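Local coordinates for ferric iron-binding protein HitA (PDB 6IWF) that binds ferric iron, probably as the solute-binding protein of an iron-uptake system in Pseudomonas aeruginosa, and takes part in gallium internalization, at residues Leu65-Ala69 with Gly94-Gly98; Pro119-Met123 with Phe215-Gly221; Leu163-Lys167 with Leu301-Leu307. Numbering follows the deposited sequence.

Contact 1: residues Leu65-Ala69 with Gly94-Gly98; sequences LIRLA and GDWIG
Leu65 lies over one face of the Trp96 indole, a compact case of a helix packing, through one aromatic side chain, on the loop that leads into a strand. Its CB stands 3.9 Å from the centroid of the five-membered ring of Trp96, 15° off the ring normal, a CH-pi contact, and the m, t rotamer carries CD1 of Leu65 to 3.8 Å from CE3 of Trp96. Segment 65-69 is alpha helix, with Ala69 N bonded to Leu65 O at 2.8 Å; residues 94-98 come from a loop, where Gly94 has positive phi, into the extended backbone of Trp96 and the strand that starts at Ile97. The CA of Leu65 is 6.7 Å from that of Trp96, and the CA of Ala69 6.6 Å from that of Asp95. With chi1 near +62° and chi2 near -96°, the indole reaches the side of the helix formed by Leu65, Ile66 and Ala69. Ile66 CG1 approaches Trp96 CZ2 obliquely at 4.0 Å, and Ala69 CB meets the ring edge, 4.1 Å from Trp96 CD1. Ala69 CB also lies 3.7 Å from Asp95 OD1, and a water donates to Ala69 O (2.9 Å) and to Asp95 OD2 (2.7 Å). In this periplasmic-binding-protein fold the contact sets helix 63-70, which follows the iron-ligand residue Glu60 closely, against the loop residues just before strand 97-108, while Leu65 touches Leu57 and Thr59 of strand 56-59. No direct hydrogen bond joins the segments, so their fit depends on the shape of apolar surfaces, with a water-mediated polar link at the margin.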
loop_
_atom_site.group_PDB
_atom_site.type_symbol
_atom_site.label_atom_id
_atom_site.label_comp_id
_atom_site.label_asym_id
_atom_site.label_seq_id
_atom_site.Cartn_x
_atom_site.Cartn_y
_atom_site.Cartn_z
ATOM N N LEU A 65 -8.787 6.093 -3.517
ATOM C CA LEU A 65 -8.702 7.533 -3.731
ATOM C C LEU A 65 -9.053 7.886 -5.165
ATOM O O LEU A 65 -9.728 8.892 -5.415
ATOM C CB LEU A 65 -7.303 8.048 -3.389
ATOM C CG LEU A 65 -6.832 7.807 -1.961
ATOM C CD1 LEU A 65 -5.347 8.178 -1.834
ATOM C CD2 LEU A 65 -7.679 8.610 -1.002
ATOM N N ILE A 66 -8.592 7.075 -6.122
ATOM C CA ILE A 66 -8.941 7.313 -7.514
ATOM C C ILE A 66 -10.445 7.184 -7.690
ATOM O O ILE A 66 -11.067 7.982 -8.401
ATOM C CB ILE A 66 -8.152 6.356 -8.434
ATOM C CG1 ILE A 66 -6.662 6.740 -8.415
ATOM C CG2 ILE A 66 -8.692 6.401 -9.866
ATOM C CD1 ILE A 66 -5.763 5.710 -9.018
ATOM N N ARG A 67 -11.059 6.225 -6.979
ATOM C CA ARG A 67 -12.515 6.051 -7.022
ATOM C C ARG A 67 -13.229 7.288 -6.488
ATOM O O ARG A 67 -14.106 7.849 -7.156
ATOM C CB ARG A 67 -12.922 4.801 -6.224
ATOM C CG ARG A 67 -14.442 4.612 -6.012
ATOM C CD ARG A 67 -14.753 3.635 -4.858
ATOM N NE ARG A 67 -16.188 3.554 -4.576
ATOM C CZ ARG A 67 -16.715 2.996 -3.490
ATOM N NH1 ARG A 67 -15.935 2.461 -2.564
ATOM N NH2 ARG A 67 -18.034 2.973 -3.325
ATOM N N LEU A 68 -12.852 7.736 -5.282
ATOM C CA LEU A 68 -13.507 8.888 -4.669
ATOM C C LEU A 68 -13.235 10.169 -5.446
ATOM O O LEU A 68 -14.088 11.071 -5.490
ATOM C CB LEU A 68 -13.035 9.042 -3.223
ATOM C CG LEU A 68 -13.481 7.951 -2.247
ATOM C CD1 LEU A 68 -13.074 8.336 -0.851
ATOM C CD2 LEU A 68 -14.970 7.754 -2.298
ATOM N N ALA A 69 -12.034 10.294 -6.017
ATOM C CA ALA A 69 -11.729 11.465 -6.833
ATOM C C ALA A 69 -12.612 11.512 -8.068
ATOM O O ALA A 69 -13.132 12.576 -8.434
ATOM C CB ALA A 69 -10.257 11.462 -7.243
ATOM N N GLY A 94 -5.132 16.643 -8.729
ATOM C CA GLY A 94 -4.611 17.263 -7.525
ATOM C C GLY A 94 -5.524 17.193 -6.323
ATOM O O GLY A 94 -5.460 18.076 -5.461
ATOM N N ASP A 95 -6.380 16.171 -6.237
ATOM C CA ASP A 95 -7.285 16.043 -5.099
ATOM C C ASP A 95 -6.973 14.830 -4.235
ATOM O O ASP A 95 -7.790 14.448 -3.401
ATOM C CB ASP A 95 -8.750 16.003 -5.555
ATOM C CG ASP A 95 -8.970 15.116 -6.757
ATOM O OD1 ASP A 95 -8.031 14.390 -7.161
ATOM O OD2 ASP A 95 -10.098 15.153 -7.307
ATOM N N TRP A 96 -5.826 14.199 -4.433
ATOM C CA TRP A 96 -5.276 13.324 -3.410
ATOM C C TRP A 96 -3.774 13.325 -3.610
ATOM O O TRP A 96 -3.279 13.736 -4.660
ATOM C CB TRP A 96 -5.877 11.909 -3.463
ATOM C CG TRP A 96 -5.630 11.149 -4.719
ATOM C CD1 TRP A 96 -6.464 11.054 -5.794
ATOM C CD2 TRP A 96 -4.478 10.350 -5.030
ATOM N NE1 TRP A 96 -5.898 10.254 -6.762
ATOM C CE2 TRP A 96 -4.681 9.809 -6.318
ATOM C CE3 TRP A 96 -3.290 10.056 -4.351
ATOM C CZ2 TRP A 96 -3.734 8.986 -6.949
ATOM C CZ3 TRP A 96 -2.349 9.232 -4.976
ATOM C CH2 TRP A 96 -2.583 8.706 -6.258
ATOM N N ILE A 97 -3.045 12.886 -2.594
ATOM C CA ILE A 97 -1.592 13.002 -2.631
ATOM C C ILE A 97 -0.965 11.787 -1.968
ATOM O O ILE A 97 -1.452 11.299 -0.944
ATOM C CB ILE A 97 -1.110 14.312 -1.967
ATOM C CG1 ILE A 97 0.348 14.574 -2.325
ATOM C CG2 ILE A 97 -1.362 14.309 -0.457
ATOM C CD1 ILE A 97 0.737 16.054 -2.165
ATOM N N GLY A 98 0.112 11.295 -2.570
ATOM C CA GLY A 98 0.821 10.163 -1.995
ATOM C C GLY A 98 1.575 10.577 -0.745
ATOM O O GLY A 98 2.082 11.696 -0.643
HETATM O O HOH W 1 -11.093 14.240 -9.598
#

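Contact 2: residues Pro119-Met123 with Phe215-Gly221; sequences PKSLM and FGNQDPG
Two loops can be joined by one carboxylate when its rotamer presents both oxygens, and Asp219 (chi1 -163°, chi2 72°) does so. Its OD1 accepts from Ser121 OG at 2.5 Å, and its OD2 from Leu122 N at 2.9 Å and from Gly221 N at 3.0 Å, the latter closing an Asx turn. Ser121, chi1 t, uses the same OG to accept from Met123 N (3.0 Å), an ST turn that opens a 3-10 segment. Asp219 ends the type I' turn Gly216-Asp219, its N bonded to Gly216 O at 2.8 Å. Phe215, chi1 m, lays its ring against the other loop: Leu122 N lies over a face, 3.6 Å from CE1, and Pro119 O at the edge, 3.5 Å from CE1. Leu122 (t, p) sets CD2 4.1 Å from Pro220 CB, and the all-m Met123 brings SD 4.2 Å from Pro220 CG. A side chain on Gly221 would strike Leu122 CB. Helix 141-154 borders the pair at Leu122, Met123 and Pro220, while strands 97-108 and 190-194 receive Pro119.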
loop_
_atom_site.group_PDB
_atom_site.type_symbol
_atom_site.label_atom_id
_atom_site.label_comp_id
_atom_site.label_asym_id
_atom_site.label_seq_id
_atom_site.Cartn_x
_atom_site.Cartn_y
_atom_site.Cartn_z
ATOM N N PRO A 119 12.298 -18.332 -7.616
ATOM C CA PRO A 119 11.769 -18.027 -8.949
ATOM C C PRO A 119 12.377 -16.744 -9.480
ATOM O O PRO A 119 12.583 -15.780 -8.737
ATOM C CB PRO A 119 10.262 -17.871 -8.718
ATOM C CG PRO A 119 10.146 -17.530 -7.270
ATOM C CD PRO A 119 11.245 -18.293 -6.584
ATOM N N LYS A 120 12.643 -16.735 -10.787
ATOM C CA LYS A 120 13.263 -15.573 -11.415
ATOM C C LYS A 120 12.272 -14.433 -11.601
ATOM O O LYS A 120 12.665 -13.259 -11.585
ATOM C CB LYS A 120 13.865 -15.956 -12.775
ATOM C CG LYS A 120 14.794 -17.190 -12.789
ATOM C CD LYS A 120 15.523 -17.445 -11.468
ATOM C CE LYS A 120 16.694 -16.493 -11.229
ATOM N NZ LYS A 120 17.449 -16.901 -10.005
ATOM N N SER A 121 10.990 -14.761 -11.761
ATOM C CA SER A 121 9.939 -13.785 -12.012
ATOM C C SER A 121 8.721 -14.160 -11.182
ATOM O O SER A 121 8.492 -15.337 -10.920
ATOM C CB SER A 121 9.543 -13.767 -13.506
ATOM O OG SER A 121 8.417 -12.938 -13.749
ATOM N N LEU A 122 7.928 -13.151 -10.799
ATOM C CA LEU A 122 6.581 -13.419 -10.297
ATOM C C LEU A 122 5.827 -14.368 -11.218
ATOM O O LEU A 122 5.041 -15.216 -10.765
ATOM C CB LEU A 122 5.805 -12.107 -10.186
ATOM C CG LEU A 122 4.379 -12.214 -9.646
ATOM C CD1 LEU A 122 4.469 -12.463 -8.147
ATOM C CD2 LEU A 122 3.627 -10.928 -9.920
ATOM N N MET A 123 6.043 -14.226 -12.523
ATOM C CA MET A 123 5.262 -14.988 -13.484
ATOM C C MET A 123 5.591 -16.475 -13.451
ATOM O O MET A 123 4.778 -17.287 -13.918
ATOM C CB MET A 123 5.481 -14.413 -14.885
ATOM C CG MET A 123 5.182 -12.919 -15.009
ATOM S SD MET A 123 3.498 -12.485 -14.479
ATOM C CE MET A 123 2.524 -13.367 -15.709
ATOM N N PHE A 215 12.635 -8.898 -6.741
ATOM C CA PHE A 215 12.648 -9.383 -8.120
ATOM C C PHE A 215 13.414 -8.429 -9.032
ATOM O O PHE A 215 14.152 -8.869 -9.926
ATOM C CB PHE A 215 11.212 -9.560 -8.634
ATOM C CG PHE A 215 10.525 -10.808 -8.152
ATOM C CD1 PHE A 215 10.947 -12.071 -8.576
ATOM C CD2 PHE A 215 9.433 -10.723 -7.303
ATOM C CE1 PHE A 215 10.288 -13.229 -8.142
ATOM C CE2 PHE A 215 8.781 -11.877 -6.857
ATOM C CZ PHE A 215 9.200 -13.122 -7.288
ATOM N N GLY A 216 13.263 -7.128 -8.814
ATOM C CA GLY A 216 13.876 -6.130 -9.677
ATOM C C GLY A 216 13.526 -6.301 -11.140
ATOM O O GLY A 216 12.474 -6.861 -11.467
ATOM N N ASN A 217 14.396 -5.803 -12.031
ATOM C CA ASN A 217 14.344 -6.072 -13.475
ATOM C C ASN A 217 13.000 -5.723 -14.116
ATOM O O ASN A 217 12.624 -6.309 -15.138
ATOM C CB ASN A 217 14.704 -7.530 -13.766
ATOM C CG ASN A 217 15.243 -7.717 -15.164
ATOM O OD1 ASN A 217 16.035 -6.904 -15.647
ATOM N ND2 ASN A 217 14.815 -8.790 -15.829
ATOM N N GLN A 218 12.288 -4.743 -13.549
ATOM C CA GLN A 218 10.946 -4.334 -13.973
ATOM C C GLN A 218 9.976 -5.499 -13.973
ATOM O O GLN A 218 8.943 -5.444 -14.644
ATOM C CB GLN A 218 10.946 -3.661 -15.349
ATOM C CG GLN A 218 11.667 -2.350 -15.353
ATOM C CD GLN A 218 11.420 -1.564 -16.621
ATOM O OE1 GLN A 218 10.766 -2.038 -17.559
ATOM N NE2 GLN A 218 11.960 -0.363 -16.665
ATOM N N ASP A 219 10.292 -6.532 -13.194
ATOM C CA ASP A 219 9.376 -7.644 -13.027
ATOM C C ASP A 219 8.040 -7.156 -12.474
ATOM O O ASP A 219 7.995 -6.221 -11.672
ATOM C CB ASP A 219 9.961 -8.676 -12.067
ATOM C CG ASP A 219 9.257 -10.009 -12.163
ATOM O OD1 ASP A 219 9.477 -10.689 -13.196
ATOM O OD2 ASP A 219 8.482 -10.356 -11.220
ATOM N N PRO A 220 6.925 -7.784 -12.854
ATOM C CA PRO A 220 5.653 -7.373 -12.234
ATOM C C PRO A 220 5.682 -7.513 -10.722
ATOM O O PRO A 220 5.033 -6.728 -10.022
ATOM C CB PRO A 220 4.614 -8.302 -12.885
ATOM C CG PRO A 220 5.238 -8.695 -14.204
ATOM C CD PRO A 220 6.732 -8.805 -13.902
ATOM N N GLY A 221 6.458 -8.453 -10.192
ATOM C CA GLY A 221 6.523 -8.621 -8.759
ATOM C C GLY A 221 7.404 -7.625 -8.040
ATOM O O GLY A 221 7.561 -7.747 -6.825
#

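Contact 3: residues Leu163-Lys167 with Leu301-Leu307; sequences LTGLK and LERDVGL
Leu163 is the apolar hub where two helices meet, and its t, p rotamer points both methyls into the partner. CD2 of Leu163 lies 3.9 Å from Leu301 CG and 4.3 Å from Val305 CG2, while CD1 of Leu163 reaches CD1 of Leu307 at 3.6 Å. The axes of the short segments cross at -45° with a closest approach of 10.4 Å, and the nearest CA pairs are Thr164 with Val305 (6.4 Å) and Lys167 with Leu307 (7.1 Å). Phe143 of helix 141-154 touches both Leu163 and Glu302. The C-terminal end of the chain illustrates how a helix stops: a Schellman motif, in which Leu307 N bonds to Glu302 O at 2.9 Å, Gly306 N bonds to Arg303 O at 3.1 Å, and Gly306 adopts positive phi, where a CB would jam against the preceding carbonyl oxygen. This turn brings Leu307, chi1 m and chi2 t, back over helix 156-169. Outward, Lys167 CB packs 3.7 Å from Val305 CG1, and Lys167 CD 3.7 Å from Leu307 CD2. At the polar edge the lysine, with chi2 near 86° and chi4 m, bends so that Lys167 NZ donates to Val305 O at 2.9 Å.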
loop_
_atom_site.group_PDB
_atom_site.type_symbol
_atom_site.label_atom_id
_atom_site.label_comp_id
_atom_site.label_asym_id
_atom_site.label_seq_id
_atom_site.Cartn_x
_atom_site.Cartn_y
_atom_site.Cartn_z
ATOM N N LEU A 163 -2.975 -16.250 -12.870
ATOM C CA LEU A 163 -3.790 -16.312 -11.664
ATOM C C LEU A 163 -4.456 -17.672 -11.522
ATOM O O LEU A 163 -4.668 -18.138 -10.400
ATOM C CB LEU A 163 -4.828 -15.192 -11.670
ATOM C CG LEU A 163 -5.396 -14.834 -10.299
ATOM C CD1 LEU A 163 -4.285 -14.421 -9.319
ATOM C CD2 LEU A 163 -6.472 -13.739 -10.417
ATOM N N THR A 164 -4.755 -18.330 -12.641
ATOM C CA THR A 164 -5.239 -19.710 -12.584
ATOM C C THR A 164 -4.202 -20.621 -11.942
ATOM O O THR A 164 -4.528 -21.436 -11.074
ATOM C CB THR A 164 -5.585 -20.202 -13.984
ATOM O OG1 THR A 164 -6.687 -19.446 -14.486
ATOM C CG2 THR A 164 -5.964 -21.685 -13.964
ATOM N N GLY A 165 -2.934 -20.472 -12.342
ATOM C CA GLY A 165 -1.877 -21.231 -11.695
ATOM C C GLY A 165 -1.764 -20.932 -10.211
ATOM O O GLY A 165 -1.567 -21.839 -9.403
ATOM N N LEU A 166 -1.882 -19.654 -9.825
ATOM C CA LEU A 166 -1.837 -19.344 -8.396
ATOM C C LEU A 166 -3.000 -19.988 -7.643
ATOM O O LEU A 166 -2.823 -20.471 -6.522
ATOM C CB LEU A 166 -1.814 -17.833 -8.178
ATOM C CG LEU A 166 -0.423 -17.278 -7.873
ATOM C CD1 LEU A 166 0.528 -17.481 -9.044
ATOM C CD2 LEU A 166 -0.540 -15.791 -7.515
ATOM N N LYS A 167 -4.199 -20.011 -8.240
ATOM C CA LYS A 167 -5.317 -20.716 -7.603
ATOM C C LYS A 167 -5.021 -22.208 -7.451
ATOM O O LYS A 167 -5.364 -22.820 -6.423
ATOM C CB LYS A 167 -6.602 -20.504 -8.408
ATOM C CG LYS A 167 -7.800 -21.365 -7.939
ATOM C CD LYS A 167 -8.558 -20.702 -6.810
ATOM C CE LYS A 167 -9.892 -21.399 -6.521
ATOM N NZ LYS A 167 -10.762 -21.540 -7.728
ATOM N N LEU A 301 -11.183 -10.229 -12.510
ATOM C CA LEU A 301 -10.428 -11.445 -12.775
ATOM C C LEU A 301 -10.295 -12.294 -11.522
ATOM O O LEU A 301 -10.447 -13.521 -11.574
ATOM C CB LEU A 301 -9.051 -11.079 -13.333
ATOM C CG LEU A 301 -8.108 -12.245 -13.582
ATOM C CD1 LEU A 301 -8.756 -13.259 -14.520
ATOM C CD2 LEU A 301 -6.780 -11.731 -14.153
ATOM N N GLU A 302 -10.008 -11.662 -10.385
ATOM C CA GLU A 302 -9.980 -12.379 -9.117
ATOM C C GLU A 302 -11.301 -13.084 -8.852
ATOM O O GLU A 302 -11.326 -14.236 -8.404
ATOM C CB GLU A 302 -9.687 -11.413 -7.976
ATOM C CG GLU A 302 -8.251 -10.943 -7.878
ATOM C CD GLU A 302 -8.035 -10.062 -6.648
ATOM O OE1 GLU A 302 -6.871 -9.865 -6.244
ATOM O OE2 GLU A 302 -9.035 -9.558 -6.080
ATOM N N ARG A 303 -12.412 -12.398 -9.117
ATOM C CA ARG A 303 -13.719 -13.015 -8.917
ATOM C C ARG A 303 -13.920 -14.192 -9.855
ATOM O O ARG A 303 -14.424 -15.247 -9.440
ATOM C CB ARG A 303 -14.817 -11.979 -9.118
ATOM C CG ARG A 303 -14.975 -11.063 -7.940
ATOM C CD ARG A 303 -15.936 -11.644 -6.890
ATOM N NE ARG A 303 -15.819 -10.909 -5.630
ATOM C CZ ARG A 303 -16.127 -9.623 -5.473
ATOM N NH1 ARG A 303 -15.975 -9.046 -4.288
ATOM N NH2 ARG A 303 -16.597 -8.907 -6.490
ATOM N N ASP A 304 -13.516 -14.042 -11.117
ATOM C CA ASP A 304 -13.722 -15.111 -12.089
ATOM C C ASP A 304 -12.930 -16.359 -11.715
ATOM O O ASP A 304 -13.423 -17.485 -11.875
ATOM C CB ASP A 304 -13.350 -14.634 -13.491
ATOM C CG ASP A 304 -14.265 -13.526 -14.001
ATOM O OD1 ASP A 304 -15.285 -13.223 -13.341
ATOM O OD2 ASP A 304 -13.962 -12.952 -15.072
ATOM N N VAL A 305 -11.707 -16.180 -11.197
ATOM C CA VAL A 305 -10.872 -17.317 -10.792
ATOM C C VAL A 305 -11.247 -17.867 -9.422
ATOM O O VAL A 305 -10.779 -18.951 -9.042
ATOM C CB VAL A 305 -9.399 -16.859 -10.882
ATOM C CG1 VAL A 305 -8.421 -17.930 -10.382
ATOM C CG2 VAL A 305 -9.077 -16.516 -12.320
ATOM N N GLY A 306 -12.096 -17.177 -8.667
ATOM C CA GLY A 306 -12.518 -17.683 -7.372
ATOM C C GLY A 306 -11.607 -17.339 -6.218
ATOM O O GLY A 306 -11.595 -18.063 -5.212
ATOM N N LEU A 307 -10.847 -16.260 -6.322
ATOM C CA LEU A 307 -9.901 -15.877 -5.289
ATOM C C LEU A 307 -10.409 -14.720 -4.440
ATOM O O LEU A 307 -9.832 -14.430 -3.389
ATOM C CB LEU A 307 -8.561 -15.508 -5.928
ATOM C CG LEU A 307 -7.716 -16.685 -6.408
ATOM C CD1 LEU A 307 -6.467 -16.179 -7.124
ATOM C CD2 LEU A 307 -7.333 -17.606 -5.244
#

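How the contacts relate
From the N terminus, contact 1 comes first: 24 residues separate segment 65-69, on helix 63-70, from segment 94-98, which leads into strand 97-108, and this contact closes before either other opens. Contact 2 joins the loop after that strand to the loop before strand 224-231, enclosing 91 residues. Contact 3 opens within this span, on helix 156-169, and closes at the C terminus, so the two cross. In space, contacts 2 and 3 lie close, their nearest atoms about 5 Å apart, both bordering helix 141-154, whereas contact 1 is 28 Å from each, centre to centre. Contact 3 ties the final helix to helix 156-169; contact 1 belongs to a different part of the fold.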